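Long-range contacts in putative carbohydrate-active enzyme (PDB 5WH8), which probably hydrolyses O-glycosidic bonds, as a glycoside hydrolase family 5 cellulase module that forms one part of a longer, probably secreted, multi-modular protein: residues I105-V110 against I146-N151; S35-A40 against N270-D275. One frame throughout, in Å; residues are numbered along the deposited sequence.

Contact 1 of 2, residues I105-V110 against I146-N151; sequences IIDWHV and ICNEPN
Trp108 and His109, at the end of strand 103-109, run beside Cys147 and Asn148, with the touching parts of the two backbones 32° apart. Asn148 N donates to Trp108 O over 3.1 Å in a nearly straight bond. Val110 N reaches the same oxygen from the opposite face of the carbonyl plane, so two N-H groups grip it. The second of these bonds closes an inverse gamma turn centred on His109.

Asn148 carries much of the side-chain contact. Its CG is anti to the backbone N (chi1 172°), which lays the amide along the His109 ring. The two planes are 14° apart and stacked, with ND2 3.2 Å above the centre of the ring of His109. The same ND2 donates to Val110 O at 3.0 Å. Glu149 N adds a weak, longer bond to that carbonyl. The other end of the amide, OD1, is held by Arg64 of strand 62-68.

The contact lies at the C-terminal ends of strands three and four of a TIM barrel, where family 5 glycosidases keep their active site. Asn148-Glu149, in the loop after strand 142-145, matches the Asn-Glu pair that follows the fourth strand in this family. By that likeness Glu149 is probably the acid/base. Its OE2 is hydrogen-bonded to His209.

His109 ND1 donates to Asp107 OD2 over 2.7 Å, tilted slightly from the ring plane, on the syn side of the carboxylate. This bond helps to fix the rotation of the imidazole against the Asn148 amide. Asp107 OD1 comes to 3.4 Å from Asn148 CB.

On the apolar side, Val110 CG2 packs against Cys147 CB at 3.9 Å. Trp108 brings CD1 obliquely to 3.3 Å from Ile146 O, while its NE1 is bonded to Thr121 OG1.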
loop_
_atom_site.group_PDB
_atom_site.type_symbol
_atom_site.label_atom_id
_atom_site.label_comp_id
_atom_site.label_asym_id
_atom_site.label_seq_id
_atom_site.Cartn_x
_atom_site.Cartn_y
_atom_site.Cartn_z
ATOM N N ILE A 105 -1.658 -1.151 -5.313
ATOM C CA ILE A 105 -0.284 -0.788 -4.954
ATOM C C ILE A 105 0.631 -1.963 -5.231
ATOM O O ILE A 105 0.407 -3.063 -4.694
ATOM C CB ILE A 105 -0.132 -0.396 -3.477
ATOM C CG1 ILE A 105 -1.013 0.799 -3.130
ATOM C CG2 ILE A 105 1.312 -0.045 -3.178
ATOM C CD1 ILE A 105 -1.064 1.128 -1.637
ATOM N N ILE A 106 1.640 -1.725 -6.072
ATOM C CA ILE A 106 2.741 -2.650 -6.296
ATOM C C ILE A 106 3.814 -2.280 -5.289
ATOM O O ILE A 106 4.437 -1.203 -5.401
ATOM C CB ILE A 106 3.270 -2.550 -7.748
ATOM C CG1 ILE A 106 2.145 -2.880 -8.738
ATOM C CG2 ILE A 106 4.472 -3.483 -7.949
ATOM C CD1 ILE A 106 2.542 -2.750 -10.223
ATOM N N ASP A 107 3.994 -3.132 -4.279
ATOM C CA ASP A 107 4.900 -2.823 -3.154
ATOM C C ASP A 107 6.158 -3.699 -3.178
ATOM O O ASP A 107 6.095 -4.924 -2.996
ATOM C CB ASP A 107 4.096 -2.978 -1.847
ATOM C CG ASP A 107 4.950 -3.241 -0.615
ATOM O OD1 ASP A 107 6.089 -2.737 -0.491
ATOM O OD2 ASP A 107 4.429 -3.973 0.269
ATOM N N TRP A 108 7.298 -3.065 -3.463
ATOM C CA TRP A 108 8.615 -3.711 -3.376
ATOM C C TRP A 108 8.972 -3.781 -1.888
ATOM O O TRP A 108 9.434 -2.799 -1.268
ATOM C CB TRP A 108 9.635 -2.919 -4.191
ATOM C CG TRP A 108 11.038 -3.482 -4.261
ATOM C CD1 TRP A 108 12.163 -2.975 -3.652
ATOM C CD2 TRP A 108 11.474 -4.629 -5.014
ATOM N NE1 TRP A 108 13.266 -3.730 -3.987
ATOM C CE2 TRP A 108 12.868 -4.751 -4.817
ATOM C CE3 TRP A 108 10.817 -5.559 -5.828
ATOM C CZ2 TRP A 108 13.614 -5.777 -5.393
ATOM C CZ3 TRP A 108 11.556 -6.568 -6.412
ATOM C CH2 TRP A 108 12.938 -6.679 -6.183
ATOM N N HIS A 109 8.708 -4.941 -1.301
ATOM C CA HIS A 109 8.521 -5.044 0.156
ATOM C C HIS A 109 9.821 -5.394 0.857
ATOM O O HIS A 109 10.000 -6.523 1.307
ATOM C CB HIS A 109 7.414 -6.076 0.459
ATOM C CG HIS A 109 6.845 -6.025 1.858
ATOM N ND1 HIS A 109 5.821 -5.169 2.202
ATOM C CD2 HIS A 109 7.083 -6.777 2.966
ATOM C CE1 HIS A 109 5.463 -5.377 3.456
ATOM N NE2 HIS A 109 6.216 -6.347 3.949
ATOM N N VAL A 110 10.720 -4.405 0.926
ATOM C CA VAL A 110 11.980 -4.527 1.682
ATOM C C VAL A 110 11.676 -4.568 3.183
ATOM O O VAL A 110 10.755 -3.893 3.651
ATOM C CB VAL A 110 12.965 -3.378 1.377
ATOM C CG1 VAL A 110 13.232 -3.263 -0.102
ATOM C CG2 VAL A 110 12.493 -2.060 1.915
ATOM N N ILE A 146 7.989 1.949 -3.739
ATOM C CA ILE A 146 9.312 1.517 -4.197
ATOM C C ILE A 146 10.192 0.855 -3.100
ATOM O O ILE A 146 11.183 0.192 -3.454
ATOM C CB ILE A 146 10.078 2.714 -4.884
ATOM C CG1 ILE A 146 10.161 3.939 -3.959
ATOM C CG2 ILE A 146 9.410 3.075 -6.210
ATOM C CD1 ILE A 146 11.184 5.016 -4.435
ATOM N N CYS A 147 9.856 1.026 -1.818
ATOM C CA CYS A 147 10.574 0.365 -0.699
ATOM C C CYS A 147 9.787 0.410 0.623
ATOM O O CYS A 147 9.889 1.353 1.395
ATOM C CB CYS A 147 11.974 0.986 -0.478
ATOM S SG CYS A 147 12.031 2.791 -0.329
ATOM N N ASN A 148 9.046 -0.658 0.889
ATOM C CA ASN A 148 8.179 -0.790 2.079
ATOM C C ASN A 148 8.649 -0.114 3.393
ATOM O O ASN A 148 8.068 0.904 3.831
ATOM C CB ASN A 148 7.976 -2.297 2.319
ATOM C CG ASN A 148 7.269 -2.620 3.626
ATOM O OD1 ASN A 148 6.200 -2.090 3.912
ATOM N ND2 ASN A 148 7.862 -3.518 4.416
ATOM N N GLU A 149 9.651 -0.706 4.039
ATOM C CA GLU A 149 10.142 -0.259 5.361
ATOM C C GLU A 149 11.665 -0.257 5.445
ATOM O O GLU A 149 12.274 -1.228 5.916
ATOM C CB GLU A 149 9.588 -1.138 6.497
ATOM C CG GLU A 149 8.121 -0.832 6.795
ATOM C CD GLU A 149 7.546 -1.679 7.912
ATOM O OE1 GLU A 149 8.269 -2.524 8.489
ATOM O OE2 GLU A 149 6.351 -1.505 8.245
ATOM N N PRO A 150 12.307 0.837 4.994
ATOM C CA PRO A 150 13.729 1.024 5.299
ATOM C C PRO A 150 13.931 0.927 6.805
ATOM O O PRO A 150 13.100 1.433 7.551
ATOM C CB PRO A 150 14.027 2.435 4.756
ATOM C CG PRO A 150 12.984 2.652 3.706
ATOM C CD PRO A 150 11.752 1.994 4.280
ATOM N N ASN A 151 14.977 0.255 7.245
ATOM C CA ASN A 151 15.228 0.115 8.675
ATOM C C ASN A 151 16.664 -0.285 8.954
ATOM O O ASN A 151 17.364 -0.833 8.097
ATOM C CB ASN A 151 14.256 -0.896 9.317
ATOM C CG ASN A 151 14.499 -2.337 8.874
ATOM O OD1 ASN A 151 15.246 -3.086 9.523
ATOM N ND2 ASN A 151 13.849 -2.739 7.777
#

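Contact 2 of 2, residues S35-A40 against N270-D275; sequences SSHGLA and NWSFAD. With EDO (1,2-ethanediol), chain M.
The seam between the first and last strands of the TIM barrel lies here, at the C-terminal rim. Ser35 and its neighbours meet Asn270 to Ala274 across it. Ser35 N donates to Asn270 O at 2.9 Å. Phe273 N donates to Ser35 O at 2.8 Å, almost in line with the carbonyl. Between Asn270 and Phe273 the chain turns a corner at Trp271, and the Trp271-Ser272 peptide bond is cis.

The Trp271 side chain leaves with CG anti to its backbone N (chi1 -173°), which brings the six-membered ring of the indole back to Ser36 and His37. Its CZ3 approaches Ser36 O obliquely, at 3.2 Å. Its CZ2 stands over the centre of the His37 ring, with the two ring planes oblique at 45°. Gly38 N donates to His37 ND1 over 2.9 Å, in the ring plane, and helps to set the imidazole. His37 CB also touches Ala274 CB at 3.7 Å.

An ethanediol, probably a crystallisation additive, bridges the pair: Trp271 NE1 donates to O1 at 3.1 Å, and His37 NE2 bonds weakly to O2. Glu278 OE2 is hydrogen-bonded to both His37 NE2 and the glycol. A Trp followed by a non-proline cis peptide at the end of strand eight is typical of the family 5 substrate cleft.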
loop_
_atom_site.group_PDB
_atom_site.type_symbol
_atom_site.label_atom_id
_atom_site.label_comp_id
_atom_site.label_asym_id
_atom_site.label_seq_id
_atom_site.Cartn_x
_atom_site.Cartn_y
_atom_site.Cartn_z
ATOM N N SER A 35 -4.031 -4.899 2.608
ATOM C CA SER A 35 -2.755 -5.442 2.117
ATOM C C SER A 35 -2.733 -6.967 2.103
ATOM O O SER A 35 -3.240 -7.615 3.016
ATOM C CB SER A 35 -1.588 -4.960 2.991
ATOM O OG SER A 35 -0.322 -5.362 2.474
ATOM N N SER A 36 -2.096 -7.542 1.082
ATOM C CA SER A 36 -1.714 -8.947 1.151
ATOM C C SER A 36 -0.705 -9.144 2.261
ATOM O O SER A 36 -0.030 -8.196 2.702
ATOM C CB SER A 36 -1.114 -9.434 -0.184
ATOM O OG SER A 36 0.212 -8.956 -0.386
ATOM N N HIS A 37 -0.568 -10.389 2.701
ATOM C CA HIS A 37 0.598 -10.824 3.475
ATOM C C HIS A 37 1.633 -11.260 2.410
ATOM O O HIS A 37 1.515 -10.860 1.243
ATOM C CB HIS A 37 0.177 -11.955 4.436
ATOM C CG HIS A 37 1.054 -12.161 5.636
ATOM N ND1 HIS A 37 2.358 -12.593 5.551
ATOM C CD2 HIS A 37 0.774 -12.070 6.961
ATOM C CE1 HIS A 37 2.858 -12.732 6.772
ATOM N NE2 HIS A 37 1.918 -12.411 7.645
ATOM N N GLY A 38 2.643 -12.046 2.757
ATOM C CA GLY A 38 3.584 -12.513 1.747
ATOM C C GLY A 38 2.895 -13.307 0.643
ATOM O O GLY A 38 2.203 -14.272 0.920
ATOM N N LEU A 39 3.069 -12.903 -0.619
ATOM C CA LEU A 39 2.373 -13.588 -1.722
ATOM C C LEU A 39 2.780 -15.065 -1.857
ATOM O O LEU A 39 1.925 -15.921 -2.109
ATOM C CB LEU A 39 2.612 -12.848 -3.047
ATOM C CG LEU A 39 2.101 -11.400 -3.050
ATOM C CD1 LEU A 39 2.630 -10.630 -4.238
ATOM C CD2 LEU A 39 0.556 -11.327 -3.007
ATOM N N ALA A 40 4.066 -15.367 -1.669
ATOM C CA ALA A 40 4.546 -16.743 -1.770
ATOM C C ALA A 40 4.063 -17.611 -0.604
ATOM O O ALA A 40 4.117 -18.852 -0.644
ATOM C CB ALA A 40 6.071 -16.756 -1.832
ATOM N N ASN A 270 -4.844 -1.816 5.570
ATOM C CA ASN A 270 -4.681 -2.684 6.750
ATOM C C ASN A 270 -3.889 -3.965 6.473
ATOM O O ASN A 270 -4.142 -4.667 5.473
ATOM C CB ASN A 270 -6.075 -3.066 7.316
ATOM C CG ASN A 270 -6.006 -4.001 8.504
ATOM O OD1 ASN A 270 -6.434 -5.144 8.428
ATOM N ND2 ASN A 270 -5.477 -3.513 9.621
ATOM N N TRP A 271 -2.977 -4.287 7.385
ATOM C CA TRP A 271 -2.264 -5.573 7.425
ATOM C C TRP A 271 -3.021 -6.589 8.302
ATOM O O TRP A 271 -3.171 -6.317 9.499
ATOM C CB TRP A 271 -0.866 -5.361 8.000
ATOM C CG TRP A 271 0.002 -6.588 7.939
ATOM C CD1 TRP A 271 0.114 -7.539 8.894
ATOM C CD2 TRP A 271 0.886 -6.964 6.877
ATOM N NE1 TRP A 271 1.014 -8.501 8.493
ATOM C CE2 TRP A 271 1.487 -8.175 7.252
ATOM C CE3 TRP A 271 1.208 -6.405 5.633
ATOM C CZ2 TRP A 271 2.398 -8.840 6.428
ATOM C CZ3 TRP A 271 2.109 -7.062 4.825
ATOM C CH2 TRP A 271 2.701 -8.257 5.232
ATOM N N SER A 272 -3.478 -7.748 7.797
ATOM C CA SER A 272 -3.311 -8.223 6.408
ATOM C C SER A 272 -4.519 -9.073 6.052
ATOM O O SER A 272 -5.204 -9.602 6.945
ATOM C CB SER A 272 -2.040 -9.067 6.229
ATOM O OG SER A 272 -2.219 -10.316 6.857
ATOM N N PHE A 273 -4.753 -9.222 4.753
ATOM C CA PHE A 273 -5.735 -10.173 4.236
ATOM C C PHE A 273 -5.079 -11.527 4.054
ATOM O O PHE A 273 -4.456 -11.801 3.015
ATOM C CB PHE A 273 -6.316 -9.689 2.909
ATOM C CG PHE A 273 -7.494 -10.506 2.434
ATOM C CD1 PHE A 273 -8.729 -10.401 3.045
ATOM C CD2 PHE A 273 -7.355 -11.377 1.372
ATOM C CE1 PHE A 273 -9.820 -11.160 2.586
ATOM C CE2 PHE A 273 -8.432 -12.118 0.907
ATOM C CZ PHE A 273 -9.660 -12.010 1.512
ATOM N N ALA A 274 -5.194 -12.359 5.087
ATOM C CA ALA A 274 -4.559 -13.663 5.151
ATOM C C ALA A 274 -5.245 -14.414 6.288
ATOM O O ALA A 274 -5.904 -13.777 7.123
ATOM C CB ALA A 274 -3.065 -13.531 5.403
ATOM N N ASP A 275 -5.109 -15.742 6.317
ATOM C CA ASP A 275 -5.712 -16.550 7.388
ATOM C C ASP A 275 -4.671 -17.207 8.290
ATOM O O ASP A 275 -4.940 -18.235 8.900
ATOM C CB ASP A 275 -6.653 -17.607 6.792
ATOM C CG ASP A 275 -5.945 -18.602 5.891
ATOM O OD1 ASP A 275 -4.781 -18.380 5.503
ATOM O OD2 ASP A 275 -6.588 -19.630 5.553
HETATM C C1 EDO M . 3.637 -10.540 10.189
HETATM O O1 EDO M . 2.222 -10.583 10.445
HETATM C C2 EDO M . 4.398 -11.793 10.654
HETATM O O2 EDO M . 3.672 -13.013 10.410
#

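Overall arrangement
From the N terminus, the chain enters the barrel along strand 32-36, which supplies one side of contact 2. It passes through strand 62-68 and reaches strand 103-109. Contact 1 then closes a short loop, with 35 residues between its segments, over helix 122-135 and strand 142-145. The chain goes on round the barrel to strand 268-273, where contact 2 joins last strand to first across 229 residues. Contact 1 therefore lies wholly within the larger loop, and the two do not cross. Their centres are 14 Å apart, yet they touch: His109 CE1 packs 4.0 Å from Trp271 CZ3. Arg64 of strand 62-68 bridges them, its guanidinium bonding Asn148 OD1 and Ser35 OG.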